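Local atomic coordinates of exocyst complex component EXO70 (Saccharomyces cerevisiae, PDB entry 2PFV), a protein that serves as a subunit of the exocyst, the complex that tethers secretory vesicles to sites of exocytosis, and plays a role in assembling that complex. Residues Asp53-Gln58 against Gly69-Leu74; Gln214-Leu219 against Arg260-Gln265; Leu366-Ile371 against Leu434-Glu439; Lys407-Ile412 against Met455-Arg460; Pro527-Phe532 against Tyr549-Leu554. All coordinates share one frame; numbering follows the deposited sequence.

Contact 1. Residues Asp53-Gln58 against Gly69-Leu74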
# COMPACT_ATOMS: atom_id res chain seq x y z
N ASP A 53 43.33 40.60 31.89
CA ASP A 53 44.41 40.83 32.85
C ASP A 53 44.51 42.27 33.36
O ASP A 53 45.11 42.50 34.41
CB ASP A 53 45.77 40.45 32.25
CG ASP A 53 45.89 38.97 31.93
OD1 ASP A 53 45.19 38.15 32.56
OD2 ASP A 53 46.72 38.63 31.05
N ILE A 54 43.95 43.23 32.63
CA ILE A 54 44.04 44.62 33.06
C ILE A 54 42.76 45.23 33.62
O ILE A 54 42.78 46.34 34.15
CB ILE A 54 44.54 45.52 31.92
CG1 ILE A 54 43.50 45.60 30.80
CG2 ILE A 54 45.86 44.99 31.39
CD1 ILE A 54 43.91 46.48 29.65
N GLN A 55 41.64 44.51 33.50
CA GLN A 55 40.35 44.97 34.02
C GLN A 55 40.13 44.47 35.44
O GLN A 55 39.79 45.24 36.34
CB GLN A 55 39.20 44.44 33.17
CG GLN A 55 39.08 44.98 31.77
CD GLN A 55 37.88 44.39 31.05
OE1 GLN A 55 37.70 43.17 31.03
NE2 GLN A 55 37.07 45.24 30.44
N SER A 56 40.30 43.16 35.62
CA SER A 56 40.11 42.47 36.90
C SER A 56 40.32 43.33 38.15
O SER A 56 41.16 44.23 38.17
CB SER A 56 41.04 41.26 36.99
OG SER A 56 42.37 41.68 37.26
N GLY A 57 39.56 43.02 39.20
CA GLY A 57 39.68 43.75 40.45
C GLY A 57 41.09 43.64 40.99
O GLY A 57 41.63 44.60 41.55
N GLN A 58 41.70 42.46 40.81
CA GLN A 58 43.07 42.22 41.26
C GLN A 58 43.93 43.35 40.70
O GLN A 58 44.65 44.02 41.44
CB GLN A 58 43.56 40.87 40.74
N GLY A 69 41.35 54.34 27.04
CA GLY A 69 41.64 54.20 25.63
C GLY A 69 42.02 52.78 25.27
O GLY A 69 41.49 52.23 24.33
N ILE A 70 42.93 52.16 26.03
CA ILE A 70 43.33 50.79 25.71
C ILE A 70 42.18 49.81 25.93
O ILE A 70 42.04 48.83 25.19
CB ILE A 70 44.57 50.34 26.52
CG1 ILE A 70 45.22 49.16 25.79
CG2 ILE A 70 44.18 50.00 27.96
CD1 ILE A 70 46.46 48.61 26.46
N LEU A 71 41.34 50.06 26.93
CA LEU A 71 40.20 49.18 27.17
C LEU A 71 39.29 49.12 25.95
O LEU A 71 38.92 48.04 25.48
CB LEU A 71 39.39 49.65 28.39
CG LEU A 71 40.00 49.41 29.77
CD1 LEU A 71 39.04 49.92 30.87
CD2 LEU A 71 40.26 47.91 29.95
N THR A 72 38.92 50.28 25.43
CA THR A 72 38.04 50.37 24.28
C THR A 72 38.71 49.83 23.02
O THR A 72 38.09 49.16 22.19
CB THR A 72 37.63 51.84 24.03
OG1 THR A 72 37.11 52.40 25.23
CG2 THR A 72 36.58 51.93 22.94
N HIS A 73 39.99 50.12 22.89
CA HIS A 73 40.73 49.65 21.74
C HIS A 73 40.72 48.12 21.72
O HIS A 73 40.35 47.51 20.72
CB HIS A 73 42.16 50.17 21.77
CG HIS A 73 42.95 49.80 20.55
ND1 HIS A 73 44.33 49.75 20.54
CD2 HIS A 73 42.55 49.45 19.30
CE1 HIS A 73 44.74 49.38 19.34
NE2 HIS A 73 43.68 49.20 18.57
N LEU A 74 41.10 47.50 22.83
CA LEU A 74 41.10 46.03 22.88
C LEU A 74 39.71 45.49 22.61
O LEU A 74 39.52 44.58 21.78
CB LEU A 74 41.61 45.54 24.25
CG LEU A 74 43.10 45.20 24.43
CD1 LEU A 74 43.98 45.98 23.45
CD2 LEU A 74 43.50 45.49 25.86
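Ile54 points its side chain at the helix 65-93 and meets Ile70, Leu71 and Leu74 with a single methyl, CD1. The torsions make this reach possible: CG1 lies between the backbone N and the carbonyl carbon (chi1 67°), and CD1 then runs straight out, anti along chi2. The methyl stands 3.9 Å from Ile70 CG2, and Leu74 CD2 lies equally close to Ile54 CD1, so branches one helical turn apart both converge on it. Ile54 and Leu71 lie alongside each other but run in opposite directions, and Leu71 CD2 touches both CG1 and CD1 of the isoleucine. The same Leu71 methyl is met from another direction by Gln55, whose extended chain crosses it at a slant and lays its CG 3.6 Å from Leu71 CD2; the amide itself touches Leu71 only loosely. No hydrogen bond spans the segments, and the join is one of methyls and methylenes at the turn of a helical hairpin, where helix 37-55 gives way to helix 65-93. Helix 14-29 packs against the same cluster, with Leu17 touching Ile54 and Ile70 and Ala21 touching Leu74, while Leu51 and Met50 of helix 37-55 extend the packing along Leu71 and Leu74.

Contact 2. Residues Gln214-Leu219 against Arg260-Gln265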
# COMPACT_ATOMS: atom_id res chain seq x y z
N GLN A 214 17.53 21.12 14.32
CA GLN A 214 17.19 22.46 13.83
C GLN A 214 17.29 22.59 12.31
O GLN A 214 16.60 23.40 11.70
CB GLN A 214 18.10 23.51 14.47
CG GLN A 214 17.69 23.95 15.86
CD GLN A 214 18.80 24.74 16.54
OE1 GLN A 214 19.73 24.15 17.09
NE2 GLN A 214 18.71 26.06 16.50
N ILE A 215 18.17 21.79 11.71
CA ILE A 215 18.38 21.82 10.27
C ILE A 215 17.38 20.93 9.53
O ILE A 215 16.99 21.24 8.41
CB ILE A 215 19.81 21.34 9.92
CG1 ILE A 215 20.85 22.27 10.55
CG2 ILE A 215 19.98 21.28 8.39
CD1 ILE A 215 22.29 21.80 10.35
N LEU A 216 16.98 19.83 10.16
CA LEU A 216 16.06 18.89 9.53
C LEU A 216 14.58 19.16 9.74
O LEU A 216 13.76 18.93 8.85
CB LEU A 216 16.37 17.47 10.00
CG LEU A 216 17.78 16.93 9.73
CD1 LEU A 216 17.85 15.48 10.21
CD2 LEU A 216 18.10 17.00 8.23
N SER A 217 14.22 19.65 10.93
CA SER A 217 12.82 19.93 11.23
C SER A 217 12.13 20.78 10.17
O SER A 217 10.99 20.49 9.79
CB SER A 217 12.69 20.58 12.61
OG SER A 217 13.04 19.66 13.63
N PRO A 218 12.79 21.84 9.69
CA PRO A 218 12.12 22.65 8.66
C PRO A 218 11.84 21.82 7.41
O PRO A 218 10.78 21.94 6.80
CB PRO A 218 13.12 23.77 8.41
CG PRO A 218 13.76 23.94 9.77
CD PRO A 218 14.00 22.51 10.18
N LEU A 219 12.79 20.97 7.03
CA LEU A 219 12.64 20.13 5.85
C LEU A 219 11.44 19.20 6.04
O LEU A 219 10.63 19.01 5.14
CB LEU A 219 13.90 19.30 5.63
CG LEU A 219 15.25 20.03 5.74
CD1 LEU A 219 16.38 19.08 5.38
CD2 LEU A 219 15.25 21.24 4.82
N ARG A 260 15.54 7.39 12.16
CA ARG A 260 15.72 6.55 13.35
C ARG A 260 16.92 6.97 14.18
O ARG A 260 18.03 7.11 13.67
CB ARG A 260 15.86 5.08 12.95
CG ARG A 260 14.64 4.51 12.24
CD ARG A 260 14.63 2.99 12.22
NE ARG A 260 13.53 2.47 11.41
CZ ARG A 260 12.25 2.78 11.57
NH1 ARG A 260 11.88 3.62 12.53
NH2 ARG A 260 11.33 2.26 10.77
N GLY A 261 16.69 7.17 15.48
CA GLY A 261 17.76 7.55 16.37
C GLY A 261 18.00 9.05 16.41
O GLY A 261 18.69 9.54 17.31
N LYS A 262 17.44 9.78 15.45
CA LYS A 262 17.62 11.22 15.40
C LYS A 262 16.54 11.96 16.18
O LYS A 262 15.36 11.62 16.10
CB LYS A 262 17.61 11.72 13.94
CG LYS A 262 18.78 11.23 13.09
CD LYS A 262 18.69 11.80 11.68
CE LYS A 262 19.83 11.31 10.79
NZ LYS A 262 19.80 9.84 10.58
N GLU A 263 16.95 12.96 16.93
CA GLU A 263 16.00 13.76 17.71
C GLU A 263 15.37 14.76 16.76
O GLU A 263 16.04 15.30 15.88
CB GLU A 263 16.73 14.49 18.83
CG GLU A 263 15.91 15.52 19.36
N LEU A 264 14.07 15.01 16.93
CA LEU A 264 13.37 15.94 16.07
C LEU A 264 12.41 16.81 16.88
O LEU A 264 12.01 16.44 17.98
CB LEU A 264 12.58 15.18 15.00
CG LEU A 264 12.63 15.75 13.59
CD1 LEU A 264 14.07 15.69 13.07
CD2 LEU A 264 11.71 14.95 12.68
N GLN A 265 12.05 17.96 16.33
CA GLN A 265 11.15 18.88 17.00
C GLN A 265 9.71 18.55 16.62
O GLN A 265 8.85 18.39 17.49
CB GLN A 265 11.43 20.32 16.59
CG GLN A 265 12.89 20.73 16.67
CD GLN A 265 13.08 22.21 16.39
OE1 GLN A 265 12.56 22.74 15.40
NE2 GLN A 265 13.82 22.89 17.26
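Gln265 lays its side chain alongside Ser217, fixing the loop that joins helix 245-258 to helix 267-296 onto helix 208-236 in an all-helical, rod-shaped chain. Followed outward, Gln265 CB lies 3.4 Å from Ser217 OG, and CG comes closer still, 3.2 Å from the same Ser217 OG. CD remains near both CB and OG of the serine. At the amide the two ends part: OE1 settles 3.5 Å from Ser217 CB, whereas NE2 reaches back a turn to Gln214, 4.2 Å from its CG. With CG anti to the carbonyl carbon (chi1 -49°) and the chain extended beyond it, the glutamine runs on past Ser217 toward Gln214. Further along the loop, Leu264 brings CD1 to 4.2 Å from Leu216 CB, and the aliphatic CD of Lys262 meets Leu216 CD1 where the two side chains cross at about a right angle; the lysine's NZ is held by Ser258 O. Helix 208-236 is kinked here, Pro218 having no N-H for the turn before. Separately, Ser217 O accepts from Asn266 ND2. Ser217 OG is bonded chiefly to Ser213 O, and in addition accepts a weak bond from Gln265 N, 3.3 Å away at an N-H...O angle of 157°.

Contact 3. Residues Leu366-Ile371 against Leu434-Glu439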
# COMPACT_ATOMS: atom_id res chain seq x y z
N LEU A 366 -3.49 -13.13 4.77
CA LEU A 366 -4.47 -12.07 4.94
C LEU A 366 -4.88 -11.47 3.60
O LEU A 366 -6.07 -11.26 3.34
CB LEU A 366 -3.90 -10.96 5.83
CG LEU A 366 -4.04 -11.18 7.33
CD1 LEU A 366 -3.24 -10.12 8.09
CD2 LEU A 366 -5.52 -11.11 7.71
N LEU A 367 -3.89 -11.20 2.76
CA LEU A 367 -4.14 -10.64 1.45
C LEU A 367 -4.94 -11.64 0.62
O LEU A 367 -5.99 -11.31 0.08
CB LEU A 367 -2.82 -10.30 0.75
CG LEU A 367 -2.90 -9.66 -0.63
CD1 LEU A 367 -3.78 -8.42 -0.58
CD2 LEU A 367 -1.50 -9.31 -1.11
N SER A 368 -4.42 -12.86 0.52
CA SER A 368 -5.08 -13.93 -0.24
C SER A 368 -6.56 -13.97 0.11
O SER A 368 -7.42 -14.02 -0.76
CB SER A 368 -4.45 -15.29 0.10
OG SER A 368 -5.13 -16.34 -0.56
N CYS A 369 -6.85 -13.96 1.41
CA CYS A 369 -8.23 -13.98 1.88
C CYS A 369 -9.00 -12.81 1.26
O CYS A 369 -10.09 -12.99 0.74
CB CYS A 369 -8.25 -13.88 3.41
SG CYS A 369 -9.89 -14.06 4.15
N PHE A 370 -8.41 -11.62 1.32
CA PHE A 370 -9.06 -10.44 0.76
C PHE A 370 -9.51 -10.64 -0.68
O PHE A 370 -10.64 -10.32 -1.03
CB PHE A 370 -8.12 -9.23 0.81
CG PHE A 370 -8.62 -8.05 0.03
CD1 PHE A 370 -9.73 -7.34 0.45
CD2 PHE A 370 -8.01 -7.69 -1.17
CE1 PHE A 370 -10.24 -6.28 -0.30
CE2 PHE A 370 -8.51 -6.63 -1.93
CZ PHE A 370 -9.62 -5.92 -1.49
N ILE A 371 -8.63 -11.14 -1.53
CA ILE A 371 -8.98 -11.35 -2.92
C ILE A 371 -10.13 -12.35 -3.00
O ILE A 371 -11.11 -12.12 -3.71
CB ILE A 371 -7.77 -11.86 -3.73
CG1 ILE A 371 -6.61 -10.87 -3.58
CG2 ILE A 371 -8.15 -11.97 -5.20
CD1 ILE A 371 -5.36 -11.27 -4.33
N LEU A 434 -0.54 -15.81 -8.50
CA LEU A 434 0.44 -16.15 -7.47
C LEU A 434 -0.04 -15.77 -6.08
O LEU A 434 0.21 -16.49 -5.11
CB LEU A 434 1.77 -15.44 -7.75
CG LEU A 434 2.48 -15.84 -9.04
CD1 LEU A 434 3.84 -15.16 -9.09
CD2 LEU A 434 2.64 -17.36 -9.09
N MET A 435 -0.74 -14.64 -5.98
CA MET A 435 -1.26 -14.15 -4.70
C MET A 435 -2.34 -15.04 -4.10
O MET A 435 -2.68 -14.92 -2.92
CB MET A 435 -1.80 -12.73 -4.88
CG MET A 435 -0.75 -11.73 -5.35
SD MET A 435 -1.47 -10.17 -5.91
CE MET A 435 -2.26 -9.59 -4.42
N LEU A 436 -2.90 -15.94 -4.91
CA LEU A 436 -3.95 -16.85 -4.44
C LEU A 436 -3.46 -18.29 -4.28
O LEU A 436 -4.17 -19.13 -3.70
CB LEU A 436 -5.13 -16.82 -5.42
CG LEU A 436 -6.03 -15.58 -5.40
CD1 LEU A 436 -6.75 -15.47 -6.72
CD2 LEU A 436 -7.03 -15.67 -4.24
N ALA A 437 -2.27 -18.58 -4.79
CA ALA A 437 -1.71 -19.92 -4.70
C ALA A 437 -2.05 -20.54 -3.34
O ALA A 437 -1.89 -19.91 -2.30
CB ALA A 437 -0.20 -19.88 -4.89
N GLY A 438 -2.53 -21.78 -3.36
CA GLY A 438 -2.90 -22.43 -2.12
C GLY A 438 -4.39 -22.36 -1.90
O GLY A 438 -5.18 -22.73 -2.77
N GLU A 439 -4.79 -21.86 -0.73
CA GLU A 439 -6.21 -21.77 -0.39
C GLU A 439 -6.99 -20.83 -1.30
O GLU A 439 -8.20 -20.97 -1.44
CB GLU A 439 -6.38 -21.32 1.06
CG GLU A 439 -7.70 -21.77 1.66
CD GLU A 439 -8.23 -20.80 2.69
OE1 GLU A 439 -8.53 -19.64 2.32
OE2 GLU A 439 -8.36 -21.20 3.88
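Ser368 and Leu436 bring the backbones to 5.2 Å between their CA atoms, where helix 363-390 meets the short helix 432-435 and the turn that leads into helix 439-471. The close approach leaves Ser368 CB 3.5 Å from Met435 O. Met435 reaches past it, bent at chi3 (62°), and sets its terminal methyl against two residues one turn apart: CE sits 3.4 Å from Leu367 CD2, tighter than usual van der Waals contact, and 3.5 Å from Ile371 CD1. Ile371 crosses the methionine at about a right angle. On the other branch of that isoleucine, Leu436 sets its two methyls against CG2, and its CD2 also lies 3.9 Å from Ile371 CB. Cys329 and Leu330 of helix 326-332 press on Leu367 as well. No hydrogen bond crosses between the segments; apolar burial and the fit of a flexible thioether among branched chains hold this join, which therefore depends on shape more than on polar pairing.

Contact 4. Residues Lys407-Ile412 against Met455-Arg460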
# COMPACT_ATOMS: atom_id res chain seq x y z
N LYS A 407 -36.40 -21.59 -8.23
CA LYS A 407 -36.83 -22.36 -9.39
C LYS A 407 -35.97 -22.08 -10.63
O LYS A 407 -36.25 -22.61 -11.71
CB LYS A 407 -38.28 -22.03 -9.74
CG LYS A 407 -39.26 -22.08 -8.57
CD LYS A 407 -39.44 -23.48 -8.02
CE LYS A 407 -40.50 -23.51 -6.92
NZ LYS A 407 -40.57 -24.82 -6.22
N HIS A 408 -34.93 -21.27 -10.47
CA HIS A 408 -34.07 -20.92 -11.59
C HIS A 408 -32.60 -21.24 -11.36
O HIS A 408 -31.72 -20.56 -11.89
CB HIS A 408 -34.24 -19.43 -11.88
CG HIS A 408 -35.68 -19.02 -12.05
ND1 HIS A 408 -36.35 -19.14 -13.25
CD2 HIS A 408 -36.59 -18.58 -11.15
CE1 HIS A 408 -37.61 -18.79 -13.07
NE2 HIS A 408 -37.78 -18.45 -11.81
N LYS A 409 -32.33 -22.28 -10.58
CA LYS A 409 -30.94 -22.63 -10.28
C LYS A 409 -30.09 -22.89 -11.52
O LYS A 409 -28.93 -22.48 -11.58
CB LYS A 409 -30.89 -23.82 -9.31
CG LYS A 409 -31.55 -23.46 -7.97
CD LYS A 409 -31.22 -24.41 -6.83
CE LYS A 409 -31.87 -25.75 -7.00
NZ LYS A 409 -33.29 -25.60 -7.38
N GLN A 410 -30.65 -23.56 -12.52
CA GLN A 410 -29.88 -23.86 -13.72
C GLN A 410 -29.38 -22.59 -14.43
O GLN A 410 -28.18 -22.47 -14.71
CB GLN A 410 -30.71 -24.72 -14.68
CG GLN A 410 -29.95 -25.11 -15.95
CD GLN A 410 -30.73 -26.08 -16.83
OE1 GLN A 410 -31.84 -25.78 -17.28
NE2 GLN A 410 -30.14 -27.24 -17.08
N ARG A 411 -30.29 -21.66 -14.72
CA ARG A 411 -29.93 -20.42 -15.41
C ARG A 411 -29.00 -19.57 -14.56
O ARG A 411 -28.02 -19.01 -15.06
CB ARG A 411 -31.17 -19.60 -15.77
CG ARG A 411 -30.81 -18.22 -16.31
CD ARG A 411 -31.99 -17.39 -16.80
NE ARG A 411 -31.50 -16.12 -17.34
CZ ARG A 411 -32.28 -15.11 -17.72
NH1 ARG A 411 -33.59 -15.20 -17.62
NH2 ARG A 411 -31.72 -14.00 -18.21
N ILE A 412 -29.31 -19.47 -13.28
CA ILE A 412 -28.49 -18.68 -12.39
C ILE A 412 -27.09 -19.29 -12.28
O ILE A 412 -26.09 -18.57 -12.35
CB ILE A 412 -29.15 -18.59 -11.00
CG1 ILE A 412 -30.45 -17.78 -11.11
CG2 ILE A 412 -28.20 -17.96 -10.00
CD1 ILE A 412 -31.34 -17.85 -9.86
N MET A 455 -26.36 -25.85 -11.63
CA MET A 455 -26.74 -26.31 -12.96
C MET A 455 -27.17 -27.77 -12.98
O MET A 455 -27.98 -28.16 -13.81
CB MET A 455 -25.59 -26.11 -13.97
CG MET A 455 -25.18 -24.68 -14.20
SD MET A 455 -24.22 -24.50 -15.75
CE MET A 455 -22.63 -24.68 -15.21
N VAL A 456 -26.65 -28.57 -12.06
CA VAL A 456 -27.02 -29.98 -12.02
C VAL A 456 -28.20 -30.32 -11.08
O VAL A 456 -28.76 -31.42 -11.17
CB VAL A 456 -25.78 -30.85 -11.64
CG1 VAL A 456 -25.24 -30.43 -10.30
CG2 VAL A 456 -26.14 -32.32 -11.60
N SER A 457 -28.60 -29.38 -10.23
CA SER A 457 -29.70 -29.62 -9.26
C SER A 457 -31.01 -30.16 -9.84
O SER A 457 -31.58 -31.12 -9.30
CB SER A 457 -30.00 -28.34 -8.47
OG SER A 457 -30.67 -27.40 -9.30
N ASP A 458 -31.50 -29.54 -10.91
CA ASP A 458 -32.74 -29.99 -11.54
C ASP A 458 -32.63 -31.45 -11.98
O ASP A 458 -33.61 -32.20 -11.96
CB ASP A 458 -33.10 -29.11 -12.74
CG ASP A 458 -33.41 -27.67 -12.35
OD1 ASP A 458 -33.59 -27.40 -11.14
OD2 ASP A 458 -33.47 -26.79 -13.24
N TRP A 459 -31.44 -31.86 -12.39
CA TRP A 459 -31.26 -33.24 -12.80
C TRP A 459 -31.44 -34.16 -11.58
O TRP A 459 -32.08 -35.21 -11.68
CB TRP A 459 -29.87 -33.45 -13.43
CG TRP A 459 -29.74 -32.77 -14.76
CD1 TRP A 459 -29.24 -31.52 -15.00
CD2 TRP A 459 -30.16 -33.28 -16.03
NE1 TRP A 459 -29.32 -31.23 -16.35
CE2 TRP A 459 -29.89 -32.29 -17.00
CE3 TRP A 459 -30.75 -34.49 -16.45
CZ2 TRP A 459 -30.17 -32.47 -18.37
CZ3 TRP A 459 -31.04 -34.67 -17.81
CH2 TRP A 459 -30.75 -33.66 -18.75
N ARG A 460 -30.88 -33.78 -10.44
CA ARG A 460 -31.02 -34.59 -9.23
C ARG A 460 -32.50 -34.80 -8.92
O ARG A 460 -32.92 -35.90 -8.58
CB ARG A 460 -30.37 -33.93 -8.01
CG ARG A 460 -28.89 -33.72 -8.10
CD ARG A 460 -28.36 -33.37 -6.71
NE ARG A 460 -26.99 -32.87 -6.76
CZ ARG A 460 -26.66 -31.60 -6.99
NH1 ARG A 460 -27.61 -30.70 -7.19
NH2 ARG A 460 -25.38 -31.24 -7.02
O HOH W 1 -33.75 -24.12 -13.01
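Gln410 has more surface buried here than any other residue, lying between Met455, Asp458 and Trp459 where the start of helix 409-428 meets helix 439-471. Its CG is anti to the backbone N (chi1 -178°), which carries the extended chain across toward the tryptophan; NE2 comes 4.1 Å from Trp459 NE1, with amide and indole planes steeply inclined at 69°, and is bonded to Thr503 OG1. Met455 lays CG 3.8 Å from Gln410 O, its bent thioether then leading away. Lys409 folds back at chi3 and chi4, so that CE rests 3.1 Å from Ser457 OG, a hydroxyl engaged with Tyr454 O. The ammonium is gripped by Asn406 O and Ser403 O, and Asp458 OD1 is nearby at 4.2 Å from Lys409 NZ, too far for a salt bridge. An alanine at Lys409 would leave those two carbonyls without their common donor and is likely to free the preceding loop to shift. A water donates to Asp458 OD2 at 2.7 Å and to Lys407 O, and accepts from Gln410 N. The carboxylate thus sits, through water and beside an ammonium, at a helix N terminus, a setting likely to stabilise its negative charge.

Contact 5. Residues Pro527-Phe532 against Tyr549-Leu554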
# COMPACT_ATOMS: atom_id res chain seq x y z
N PRO A 527 -26.75 -44.34 -14.76
CA PRO A 527 -26.79 -45.57 -13.95
C PRO A 527 -28.21 -45.84 -13.42
O PRO A 527 -28.65 -46.99 -13.37
CB PRO A 527 -25.78 -45.30 -12.83
CG PRO A 527 -24.83 -44.29 -13.45
CD PRO A 527 -25.78 -43.38 -14.21
N MET A 528 -28.93 -44.79 -13.04
CA MET A 528 -30.28 -45.00 -12.53
C MET A 528 -31.24 -45.46 -13.62
O MET A 528 -32.05 -46.36 -13.40
CB MET A 528 -30.84 -43.73 -11.86
CG MET A 528 -32.34 -43.88 -11.50
SD MET A 528 -33.07 -42.64 -10.37
CE MET A 528 -32.16 -43.01 -8.83
N TYR A 529 -31.16 -44.87 -14.81
CA TYR A 529 -32.07 -45.29 -15.86
C TYR A 529 -31.85 -46.74 -16.28
O TYR A 529 -32.81 -47.46 -16.54
CB TYR A 529 -31.96 -44.38 -17.09
CG TYR A 529 -33.05 -44.65 -18.09
CD1 TYR A 529 -34.38 -44.31 -17.80
CD2 TYR A 529 -32.79 -45.33 -19.29
CE1 TYR A 529 -35.40 -44.62 -18.66
CE2 TYR A 529 -33.83 -45.65 -20.17
CZ TYR A 529 -35.13 -45.30 -19.84
OH TYR A 529 -36.17 -45.62 -20.66
N GLU A 530 -30.59 -47.18 -16.34
CA GLU A 530 -30.29 -48.56 -16.72
C GLU A 530 -30.91 -49.55 -15.73
O GLU A 530 -31.43 -50.60 -16.10
CB GLU A 530 -28.76 -48.79 -16.76
CG GLU A 530 -28.02 -47.97 -17.80
CD GLU A 530 -27.51 -48.82 -18.96
OE1 GLU A 530 -28.10 -49.90 -19.22
OE2 GLU A 530 -26.52 -48.41 -19.62
N ARG A 531 -30.86 -49.21 -14.44
CA ARG A 531 -31.43 -50.10 -13.45
C ARG A 531 -32.95 -50.03 -13.49
O ARG A 531 -33.63 -51.05 -13.36
CB ARG A 531 -30.84 -49.77 -12.07
CG ARG A 531 -29.32 -49.96 -12.11
CD ARG A 531 -28.61 -49.81 -10.78
NE ARG A 531 -28.40 -48.42 -10.41
CZ ARG A 531 -27.21 -47.88 -10.16
NH1 ARG A 531 -26.11 -48.61 -10.24
NH2 ARG A 531 -27.13 -46.61 -9.81
N PHE A 532 -33.49 -48.85 -13.73
CA PHE A 532 -34.93 -48.68 -13.82
C PHE A 532 -35.45 -49.46 -15.04
O PHE A 532 -36.47 -50.17 -14.97
CB PHE A 532 -35.26 -47.19 -13.96
CG PHE A 532 -36.69 -46.90 -14.33
CD1 PHE A 532 -37.73 -47.28 -13.49
CD2 PHE A 532 -36.99 -46.21 -15.50
CE1 PHE A 532 -39.05 -46.97 -13.81
CE2 PHE A 532 -38.30 -45.90 -15.83
CZ PHE A 532 -39.34 -46.28 -14.99
N TYR A 549 -37.32 -44.75 -24.66
CA TYR A 549 -35.87 -44.89 -24.76
C TYR A 549 -35.27 -46.12 -24.13
O TYR A 549 -35.67 -46.54 -23.03
CB TYR A 549 -35.17 -43.69 -24.13
CG TYR A 549 -35.58 -42.34 -24.64
CD1 TYR A 549 -35.14 -41.88 -25.87
CD2 TYR A 549 -36.36 -41.50 -23.86
CE1 TYR A 549 -35.46 -40.59 -26.32
CE2 TYR A 549 -36.69 -40.22 -24.29
CZ TYR A 549 -36.24 -39.77 -25.52
OH TYR A 549 -36.55 -38.49 -25.92
N THR A 550 -34.29 -46.70 -24.83
CA THR A 550 -33.56 -47.82 -24.28
C THR A 550 -32.44 -47.05 -23.58
O THR A 550 -32.26 -45.85 -23.82
CB THR A 550 -32.90 -48.72 -25.37
OG1 THR A 550 -31.99 -47.94 -26.14
CG2 THR A 550 -33.95 -49.35 -26.28
N PRO A 551 -31.68 -47.71 -22.70
CA PRO A 551 -30.61 -46.93 -22.08
C PRO A 551 -29.62 -46.36 -23.11
O PRO A 551 -29.12 -45.24 -22.96
CB PRO A 551 -29.94 -47.94 -21.16
CG PRO A 551 -31.10 -48.80 -20.73
CD PRO A 551 -31.89 -48.99 -22.01
N ASP A 552 -29.33 -47.13 -24.16
CA ASP A 552 -28.39 -46.67 -25.19
C ASP A 552 -28.94 -45.47 -25.96
O ASP A 552 -28.19 -44.58 -26.34
CB ASP A 552 -28.04 -47.81 -26.16
CG ASP A 552 -27.17 -48.89 -25.52
OD1 ASP A 552 -26.41 -48.58 -24.57
OD2 ASP A 552 -27.22 -50.05 -25.98
N GLU A 553 -30.24 -45.45 -26.22
CA GLU A 553 -30.82 -44.32 -26.94
C GLU A 553 -30.75 -43.09 -26.03
O GLU A 553 -30.46 -41.98 -26.50
CB GLU A 553 -32.27 -44.62 -27.33
CG GLU A 553 -32.41 -45.87 -28.18
CD GLU A 553 -33.84 -46.17 -28.57
OE1 GLU A 553 -34.74 -46.09 -27.71
OE2 GLU A 553 -34.06 -46.51 -29.75
N LEU A 554 -30.99 -43.30 -24.74
CA LEU A 554 -30.95 -42.20 -23.77
C LEU A 554 -29.55 -41.64 -23.70
O LEU A 554 -29.34 -40.43 -23.63
CB LEU A 554 -31.37 -42.69 -22.38
CG LEU A 554 -31.81 -41.55 -21.46
CD1 LEU A 554 -33.13 -41.03 -21.99
CD2 LEU A 554 -31.99 -42.04 -20.03
O HOH W 2 -38.10 -44.15 -21.80
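The capped start of helix 551-562, the last helix of the chain, folds round Tyr529 of helix 511-536. Tyr529 has CG anti to its backbone nitrogen (chi1 -170°), which turns the ring toward the start of helix 551-562. There its OH donates to Tyr549 O at 2.6 Å, the donor tilted 30° from the carbonyl plane. A water bridges the same pair, donating to Tyr529 OH at 2.7 Å and accepting from Tyr549 N. Tyr549 O, Thr550 C and Pro551 N line the ring's edge, whereas Leu554 comes over one face in a CH-pi contact, CD2 lying 3.8 Å from the centroid of the Tyr529 ring. Phe492 of helix 482-503 meets the ring too. Glu530 bends at chi2 and brings OE1 to 3.3 Å from Pro551 CB. A phenylalanine in place of Tyr529 would probably leave Tyr549 O without this donor and the water without its acceptor. Thr550 and Glu553 pair reciprocally: Glu553 N donates to Thr550 OG1 and Thr550 N to Glu553 OE1, each at 3.0 Å. With Pro551 in the first turn, where no N-H is needed, this is the classic capping box of a helix N terminus.

In the fold
From the N terminus, contact 1 closes the short connection between helices 37-55 and 65-93, at the far end of the rod. Contact 2 closes a longer excursion, through helix 245-258, back onto helix 208-236; its centre is about 44 Å from that of contact 1. Contacts 3 and 4 cross along the chain, so the two closures overlap in sequence: contact 3 joins helix 363-390 to the 432-435 turn, contact 4 joins helix 409-428 to helix 439-471, with centres about 30 Å apart. Contact 5 closes the final turn-back onto helix 511-536, with nearest atoms about 7 Å from contact 4. Contacts 1 and 5, with centres about 128 Å apart, each close a local turn, on opposite sides of the chain's centre.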